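Local structure of oxidoreductase, Gfo/Idh/MocA family (1XEA) at residues Asp58-Gly63 with Leu84-Pro89; Val75-Ala80 with Ala100-Asn105; Val119-Arg124 with Ala294-Ala299. The protein probably catalyses an NAD(P)-dependent oxidation or reduction, perhaps of a sugar or related substrate, as in other Gfo/Idh/MocA oxidoreductases. All coordinates share one frame; numbering follows the deposited sequence.

Interaction 1: Asp58-Gly63 with Leu84-Pro89; sequences DVLQYG and LHLGIP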
# COMPACT_ATOMS: atom_id res chain seq x y z
N ASP A 58 -14.96 -15.63 -48.45
CA ASP A 58 -15.34 -14.40 -49.13
C ASP A 58 -14.39 -13.27 -48.76
O ASP A 58 -14.31 -12.25 -49.45
CB ASP A 58 -16.77 -14.01 -48.77
CG ASP A 58 -17.78 -15.07 -49.16
OD1 ASP A 58 -17.93 -15.33 -50.38
OD2 ASP A 58 -18.42 -15.63 -48.25
N VAL A 59 -13.68 -13.45 -47.66
CA VAL A 59 -12.75 -12.46 -47.17
C VAL A 59 -11.72 -12.06 -48.23
O VAL A 59 -11.31 -10.90 -48.29
CB VAL A 59 -12.01 -12.99 -45.91
CG1 VAL A 59 -10.90 -12.03 -45.50
CG2 VAL A 59 -13.01 -13.15 -44.77
N LEU A 60 -11.32 -13.00 -49.07
CA LEU A 60 -10.34 -12.70 -50.10
C LEU A 60 -10.85 -11.70 -51.12
O LEU A 60 -10.06 -11.01 -51.77
CB LEU A 60 -9.95 -13.98 -50.82
CG LEU A 60 -9.29 -15.01 -49.92
CD1 LEU A 60 -9.13 -16.30 -50.70
CD2 LEU A 60 -7.94 -14.49 -49.41
N GLN A 61 -12.17 -11.63 -51.27
CA GLN A 61 -12.81 -10.73 -52.22
C GLN A 61 -12.40 -9.26 -52.10
O GLN A 61 -12.18 -8.58 -53.11
CB GLN A 61 -14.33 -10.86 -52.11
CG GLN A 61 -14.84 -12.25 -52.47
CD GLN A 61 -16.35 -12.34 -52.57
OE1 GLN A 61 -16.97 -11.62 -53.36
NE2 GLN A 61 -16.95 -13.23 -51.78
N TYR A 62 -12.29 -8.78 -50.87
CA TYR A 62 -11.93 -7.40 -50.59
C TYR A 62 -10.43 -7.11 -50.71
O TYR A 62 -9.98 -5.98 -50.51
CB TYR A 62 -12.43 -7.03 -49.20
CG TYR A 62 -13.87 -7.42 -48.96
CD1 TYR A 62 -14.21 -8.72 -48.59
CD2 TYR A 62 -14.89 -6.49 -49.12
CE1 TYR A 62 -15.54 -9.08 -48.38
CE2 TYR A 62 -16.23 -6.84 -48.92
CZ TYR A 62 -16.55 -8.13 -48.55
OH TYR A 62 -17.88 -8.46 -48.33
N GLY A 63 -9.66 -8.14 -51.06
CA GLY A 63 -8.22 -7.97 -51.20
C GLY A 63 -7.56 -7.41 -49.96
O GLY A 63 -6.97 -6.33 -49.99
N LEU A 84 -2.59 -18.84 -44.88
CA LEU A 84 -1.15 -18.99 -44.95
C LEU A 84 -0.77 -19.51 -46.33
O LEU A 84 0.26 -19.11 -46.89
CB LEU A 84 -0.65 -19.95 -43.88
CG LEU A 84 -0.56 -19.32 -42.49
CD1 LEU A 84 -0.10 -20.38 -41.51
CD2 LEU A 84 0.43 -18.16 -42.52
N HIS A 85 -1.59 -20.39 -46.88
CA HIS A 85 -1.32 -20.94 -48.20
C HIS A 85 -1.60 -19.87 -49.27
O HIS A 85 -0.84 -19.73 -50.24
CB HIS A 85 -2.17 -22.19 -48.44
CG HIS A 85 -2.03 -22.75 -49.81
ND1 HIS A 85 -0.96 -22.46 -50.63
CD2 HIS A 85 -2.85 -23.54 -50.54
CE1 HIS A 85 -1.13 -23.03 -51.81
NE2 HIS A 85 -2.28 -23.69 -51.78
N LEU A 86 -2.68 -19.12 -49.08
CA LEU A 86 -3.04 -18.06 -50.01
C LEU A 86 -1.98 -16.95 -49.97
O LEU A 86 -2.10 -15.95 -50.66
CB LEU A 86 -4.39 -17.47 -49.62
CG LEU A 86 -5.55 -18.46 -49.64
CD1 LEU A 86 -6.75 -17.88 -48.90
CD2 LEU A 86 -5.90 -18.79 -51.08
N GLY A 87 -0.97 -17.14 -49.13
CA GLY A 87 0.10 -16.16 -49.01
C GLY A 87 -0.31 -14.83 -48.40
O GLY A 87 -0.15 -13.78 -49.01
N ILE A 88 -0.84 -14.88 -47.19
CA ILE A 88 -1.27 -13.67 -46.51
C ILE A 88 -0.80 -13.65 -45.06
O ILE A 88 -0.99 -14.62 -44.33
CB ILE A 88 -2.81 -13.56 -46.56
CG1 ILE A 88 -3.27 -13.63 -48.01
CG2 ILE A 88 -3.27 -12.27 -45.91
CD1 ILE A 88 -4.77 -13.68 -48.17
N PRO A 89 -0.16 -12.54 -44.62
CA PRO A 89 0.31 -12.46 -43.24
C PRO A 89 -0.85 -12.83 -42.31
O PRO A 89 -1.92 -12.23 -42.37
CB PRO A 89 0.70 -10.99 -43.11
CG PRO A 89 1.19 -10.67 -44.49
CD PRO A 89 0.14 -11.30 -45.36

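Interaction 2: Val75-Ala80 with Ala100-Asn105; sequences VHSTLA and AQECEN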
# COMPACT_ATOMS: atom_id res chain seq x y z
N VAL A 75 -10.32 -24.20 -34.34
CA VAL A 75 -10.56 -23.78 -35.71
C VAL A 75 -9.36 -23.00 -36.21
O VAL A 75 -9.30 -22.64 -37.39
CB VAL A 75 -11.78 -22.88 -35.79
CG1 VAL A 75 -12.20 -22.70 -37.22
CG2 VAL A 75 -12.91 -23.46 -34.96
N HIS A 76 -8.40 -22.74 -35.33
CA HIS A 76 -7.22 -21.99 -35.72
C HIS A 76 -6.50 -22.62 -36.91
O HIS A 76 -6.38 -22.00 -37.97
CB HIS A 76 -6.24 -21.84 -34.55
CG HIS A 76 -6.75 -21.02 -33.41
ND1 HIS A 76 -7.67 -20.01 -33.57
CD2 HIS A 76 -6.43 -21.04 -32.09
CE1 HIS A 76 -7.89 -19.43 -32.40
NE2 HIS A 76 -7.16 -20.04 -31.49
N SER A 77 -6.02 -23.85 -36.74
CA SER A 77 -5.29 -24.54 -37.81
C SER A 77 -5.95 -24.39 -39.17
O SER A 77 -5.29 -24.04 -40.15
CB SER A 77 -5.14 -26.03 -37.50
OG SER A 77 -4.16 -26.24 -36.50
N THR A 78 -7.24 -24.65 -39.22
CA THR A 78 -7.97 -24.55 -40.46
C THR A 78 -7.80 -23.15 -41.03
O THR A 78 -7.12 -22.96 -42.04
CB THR A 78 -9.45 -24.82 -40.24
OG1 THR A 78 -9.59 -26.07 -39.56
CG2 THR A 78 -10.19 -24.87 -41.56
N LEU A 79 -8.41 -22.18 -40.37
CA LEU A 79 -8.33 -20.79 -40.81
C LEU A 79 -6.90 -20.35 -41.10
O LEU A 79 -6.61 -19.82 -42.17
CB LEU A 79 -8.94 -19.89 -39.74
CG LEU A 79 -10.43 -20.11 -39.47
CD1 LEU A 79 -10.85 -19.25 -38.31
CD2 LEU A 79 -11.24 -19.79 -40.70
N ALA A 80 -6.01 -20.57 -40.14
CA ALA A 80 -4.61 -20.18 -40.30
C ALA A 80 -4.03 -20.72 -41.60
O ALA A 80 -3.63 -19.95 -42.48
CB ALA A 80 -3.80 -20.70 -39.11
N ALA A 100 1.30 -28.98 -29.88
CA ALA A 100 2.56 -28.47 -30.42
C ALA A 100 2.71 -28.93 -31.86
O ALA A 100 3.26 -28.21 -32.70
CB ALA A 100 3.73 -28.98 -29.59
N GLN A 101 2.20 -30.12 -32.14
CA GLN A 101 2.26 -30.69 -33.48
C GLN A 101 1.66 -29.70 -34.48
O GLN A 101 2.30 -29.33 -35.46
CB GLN A 101 1.51 -32.02 -33.53
CG GLN A 101 1.54 -32.72 -34.89
CD GLN A 101 2.96 -33.07 -35.34
OE1 GLN A 101 3.62 -33.94 -34.76
NE2 GLN A 101 3.44 -32.38 -36.37
N GLU A 102 0.42 -29.28 -34.22
CA GLU A 102 -0.27 -28.33 -35.09
C GLU A 102 0.55 -27.06 -35.22
O GLU A 102 0.68 -26.50 -36.31
CB GLU A 102 -1.65 -27.99 -34.52
CG GLU A 102 -2.55 -29.20 -34.35
CD GLU A 102 -3.98 -28.85 -34.00
OE1 GLU A 102 -4.68 -28.27 -34.86
OE2 GLU A 102 -4.40 -29.14 -32.86
N CYS A 103 1.10 -26.61 -34.09
CA CYS A 103 1.92 -25.41 -34.07
C CYS A 103 3.08 -25.59 -35.02
O CYS A 103 3.32 -24.74 -35.88
CB CYS A 103 2.44 -25.14 -32.66
SG CYS A 103 1.20 -24.45 -31.51
N GLU A 104 3.80 -26.69 -34.87
CA GLU A 104 4.94 -26.95 -35.73
C GLU A 104 4.49 -26.97 -37.19
O GLU A 104 5.15 -26.38 -38.05
CB GLU A 104 5.60 -28.27 -35.33
CG GLU A 104 6.05 -28.28 -33.87
CD GLU A 104 6.55 -29.64 -33.43
OE1 GLU A 104 5.83 -30.64 -33.67
OE2 GLU A 104 7.65 -29.72 -32.84
N ASN A 105 3.37 -27.63 -37.47
CA ASN A 105 2.84 -27.70 -38.84
C ASN A 105 2.62 -26.29 -39.41
O ASN A 105 3.21 -25.91 -40.42
CB ASN A 105 1.51 -28.48 -38.89
CG ASN A 105 1.69 -29.98 -38.71
OD1 ASN A 105 2.54 -30.60 -39.36
ND2 ASN A 105 0.87 -30.58 -37.85

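Interaction 3: Val119-Arg124 with Ala294-Ala299; sequences VGFNRR and ASHQLA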
# COMPACT_ATOMS: atom_id res chain seq x y z
N VAL A 119 1.63 -14.64 -33.32
CA VAL A 119 0.80 -15.16 -32.24
C VAL A 119 0.52 -14.04 -31.23
O VAL A 119 1.41 -13.26 -30.88
CB VAL A 119 1.50 -16.33 -31.50
CG1 VAL A 119 0.59 -16.85 -30.41
CG2 VAL A 119 1.83 -17.45 -32.49
N GLY A 120 -0.73 -13.96 -30.76
CA GLY A 120 -1.11 -12.92 -29.83
C GLY A 120 -0.78 -13.10 -28.37
O GLY A 120 -1.57 -13.65 -27.61
N PHE A 121 0.39 -12.61 -27.97
CA PHE A 121 0.83 -12.70 -26.58
C PHE A 121 0.99 -11.28 -26.06
O PHE A 121 2.10 -10.74 -26.01
CB PHE A 121 2.18 -13.40 -26.52
CG PHE A 121 2.11 -14.89 -26.70
CD1 PHE A 121 2.76 -15.50 -27.77
CD2 PHE A 121 1.50 -15.69 -25.73
CE1 PHE A 121 2.80 -16.89 -27.88
CE2 PHE A 121 1.53 -17.08 -25.83
CZ PHE A 121 2.19 -17.68 -26.91
N ASN A 122 -0.13 -10.67 -25.65
CA ASN A 122 -0.11 -9.30 -25.16
C ASN A 122 0.86 -9.04 -24.00
O ASN A 122 1.43 -7.96 -23.91
CB ASN A 122 -1.53 -8.85 -24.79
CG ASN A 122 -2.03 -9.49 -23.52
OD1 ASN A 122 -2.48 -8.78 -22.62
ND2 ASN A 122 -1.98 -10.81 -23.43
N ARG A 123 1.07 -10.03 -23.14
CA ARG A 123 1.97 -9.86 -22.01
C ARG A 123 3.43 -9.69 -22.42
O ARG A 123 4.32 -9.73 -21.57
CB ARG A 123 1.83 -11.04 -21.05
CG ARG A 123 1.12 -10.71 -19.76
CD ARG A 123 0.21 -11.85 -19.33
NE ARG A 123 -1.08 -11.78 -20.01
CZ ARG A 123 -2.23 -11.52 -19.40
NH1 ARG A 123 -2.27 -11.30 -18.09
NH2 ARG A 123 -3.35 -11.45 -20.10
N ARG A 124 3.71 -9.51 -23.71
CA ARG A 124 5.09 -9.29 -24.15
C ARG A 124 5.25 -7.81 -24.49
O ARG A 124 6.35 -7.34 -24.74
CB ARG A 124 5.43 -10.08 -25.42
CG ARG A 124 5.59 -11.57 -25.24
CD ARG A 124 6.08 -12.18 -26.55
NE ARG A 124 5.92 -13.63 -26.53
CZ ARG A 124 6.05 -14.42 -27.59
NH1 ARG A 124 6.34 -13.90 -28.78
NH2 ARG A 124 5.86 -15.73 -27.46
N ALA A 294 8.60 -22.72 -29.03
CA ALA A 294 9.06 -23.17 -27.73
C ALA A 294 7.97 -23.12 -26.65
O ALA A 294 7.76 -24.10 -25.92
CB ALA A 294 10.27 -22.36 -27.30
N SER A 295 7.28 -21.99 -26.54
CA SER A 295 6.24 -21.86 -25.52
C SER A 295 5.09 -22.86 -25.71
O SER A 295 4.54 -23.38 -24.73
CB SER A 295 5.70 -20.43 -25.49
OG SER A 295 6.73 -19.53 -25.14
N HIS A 296 4.73 -23.12 -26.96
CA HIS A 296 3.68 -24.08 -27.20
C HIS A 296 4.24 -25.48 -27.04
O HIS A 296 3.55 -26.38 -26.58
CB HIS A 296 3.07 -23.90 -28.59
CG HIS A 296 2.25 -22.66 -28.73
ND1 HIS A 296 2.81 -21.42 -28.99
CD2 HIS A 296 0.91 -22.45 -28.63
CE1 HIS A 296 1.85 -20.51 -29.05
NE2 HIS A 296 0.69 -21.11 -28.84
N GLN A 297 5.50 -25.68 -27.39
CA GLN A 297 6.07 -27.01 -27.24
C GLN A 297 6.19 -27.31 -25.75
O GLN A 297 5.95 -28.44 -25.32
CB GLN A 297 7.43 -27.09 -27.94
CG GLN A 297 7.33 -26.93 -29.47
CD GLN A 297 8.69 -26.93 -30.17
OE1 GLN A 297 9.64 -26.29 -29.72
NE2 GLN A 297 8.77 -27.64 -31.29
N LEU A 298 6.54 -26.30 -24.97
CA LEU A 298 6.67 -26.46 -23.52
C LEU A 298 5.29 -26.76 -22.89
O LEU A 298 5.17 -27.61 -22.01
CB LEU A 298 7.24 -25.19 -22.89
CG LEU A 298 8.25 -25.36 -21.74
CD1 LEU A 298 8.17 -24.11 -20.89
CD2 LEU A 298 7.97 -26.59 -20.91
N ALA A 299 4.27 -26.03 -23.34
CA ALA A 299 2.93 -26.24 -22.83
C ALA A 299 2.52 -27.69 -23.09
O ALA A 299 1.91 -28.33 -22.24
CB ALA A 299 1.96 -25.29 -23.51

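Interaction 1: Asp58-Gly63 with Leu84-Pro89
No flat group enters the contact between Leu-60 and the pair Leu-86 and Ile-88; the ring of Tyr-62, next but one along the chain from Leu-60, has Val-59 O in plane at its edge and packs on Lys-4 of strand 3-8 and Val-31 of strand 28-33. What joins 58-63 to 84-89 is therefore aliphatic alone. Leu-60 does the work from its side with both methyls. Its CD1 meets Leu-86 CD1 at 3.4 Å, and the other branch, CD2, lies 3.5 Å from Ile-88 CD1, so the forked end of the leucine is shared between two partners. Leu-86 CD1 also faces the second branch, standing 3.6 Å from Leu-60 CD2, while Leu-86 CD2 is 4.1 Å from Leu-60 CD1. Ile-88 contributes the far end of its long branch: CG1 lies beside the backbone N (chi1 -56°) and the chain is extended beyond it, which carries CD1 out to the leucine. The methyls bridge backbones that stay well apart, with CA of Leu-60 and CA of Leu-86 9.1 Å from each other. Burial is uneven, since Ile-88 is inside and Leu-86 is on the surface. Behind Ile-88 the chain enters the sheet, where Pro-89 pairs by backbone with Val-67. Gly-87, with positive phi, closes helix 76-85 in a Schellman motif, and the contact thus ties that turn to the loop leading into strand 66-69: the start and the finish of one beta-alpha-beta crossover of the Rossmann fold.

Interaction 2: Val75-Ala80 with Ala100-Asn105
Between 75-80 and 100-105, Ser-77 and Glu-102 make one hydrogen bond. The hydroxyl of Ser-77 donates to the carboxylate, with OG 2.7 Å from Glu-102 OE1. It arrives on the anti side of that oxygen and 32° out of the carboxylate plane, so the approach is tilted. Glu-102 has CG beside its backbone N (chi1 -59°) and runs extended beyond it, which carries the carboxylate across to the serine hydroxyl. The second oxygen of the group is used as well, OE2 being hydrogen-bonded to OG of Ser-99, the residue just before helix 100-112. With a hydroxyl at each oxygen, the carboxylate's rotation is probably restrained, although the glutamate remains partly exposed.

The two helices are successive ones on the same side of the parallel Rossmann sheet. Strand 90-93 lies between them in the chain, and they run in roughly the same direction, meeting near their N-terminal ends. Val-75 is the N-cap residue of the first, its carbonyl O accepting from Leu-79 N at 3.1 Å; in the second, Glu-104 N bonds to Ala-100 O.

The remaining approaches across the segments only accompany the hydrogen bond, as where Ser-77 OG stands 3.6 Å from Glu-102 CB, and the CA atoms of Ser-77 and Glu-102 are 6.9 Å apart. Apolar packing of these helices comes through Leu-106, one turn further along helix 100-112, which touches Ser-77 and Ala-80. Toward the sheet, His-76 and Leu-79 both lie against Ile-69.

Interaction 3: Val119-Arg124 with Ala294-Ala299
Phe-121 points the outer corner of its ring at the imidazole of His-296, and only one carbon of the histidine comes close. CE1 of His-296 is 3.6 Å from Phe-121 CZ and 3.9 Å from Phe-121 CE1. Seen from the phenyl ring, that carbon lies at the edge, near the ring plane. The two rings are inclined at 53° with centroids 5.7 Å apart, an oblique meeting in which neither ring lies over the other. The side chains approach from opposite directions, one from the segment following strand 117-120 and one from helix 286-311.

Val-119 adds a second touch to the same carbon. Its CG1 lies near the plane of the imidazole, at the edge, 4.1 Å from His-296 CE1; this branch is anti to the backbone N (chi1 -179°), which places CG1 at the imidazole edge. The methyl and the aromatic edge thus meet CE1 of the histidine side by side. The ring's nitrogens are occupied too: ND1 bonds to Asn-292 O, one turn back in its own helix, and NE2 to the backbone N of Leu-96. Two bonds of this kind fix the rotation of the imidazole, and all three residues that touch are buried.

Beside the rings, Arg-124 sets a face of its guanidinium over Phe-121 CD1, which sits 3.1 Å above the plane and toward its rim. NH2 of Arg-124 makes a salt bridge to Asp-173, whose OD1 is also hydrogen-bonded to Ser-295 OG, so helix 160-175 links both segments.

Strand 117-120 is the edge strand of the parallel sheet, pairing with 90-93 through Gly-120 and Val-92. Helix 286-311, the last of the chain, packs against this border, with helix 100-112 alongside touching both Val-119 and His-296.

Interactions 1 and 2 share helix 76-85, one at its C-terminal end and the other at its start, with centres about 17 Å apart. Interaction 2 reaches directly to interaction 3, about 14 Å away between centres: Glu-104 OE2 is 2.8 Å from Gln-297 NE2, a probable hydrogen bond, and Cys-103 SG packs 3.5 Å from His-296 CG. Helix 100-112 is therefore the go-between, joining helix 76-85 on one side to helix 286-311 on the other. The centres of interactions 1 and 3 are about 25 Å apart, their nearest atoms about 9 Å. No nucleotide is bound in this model; the cofactor probably lies near the glycine-rich turn after strand 3-8.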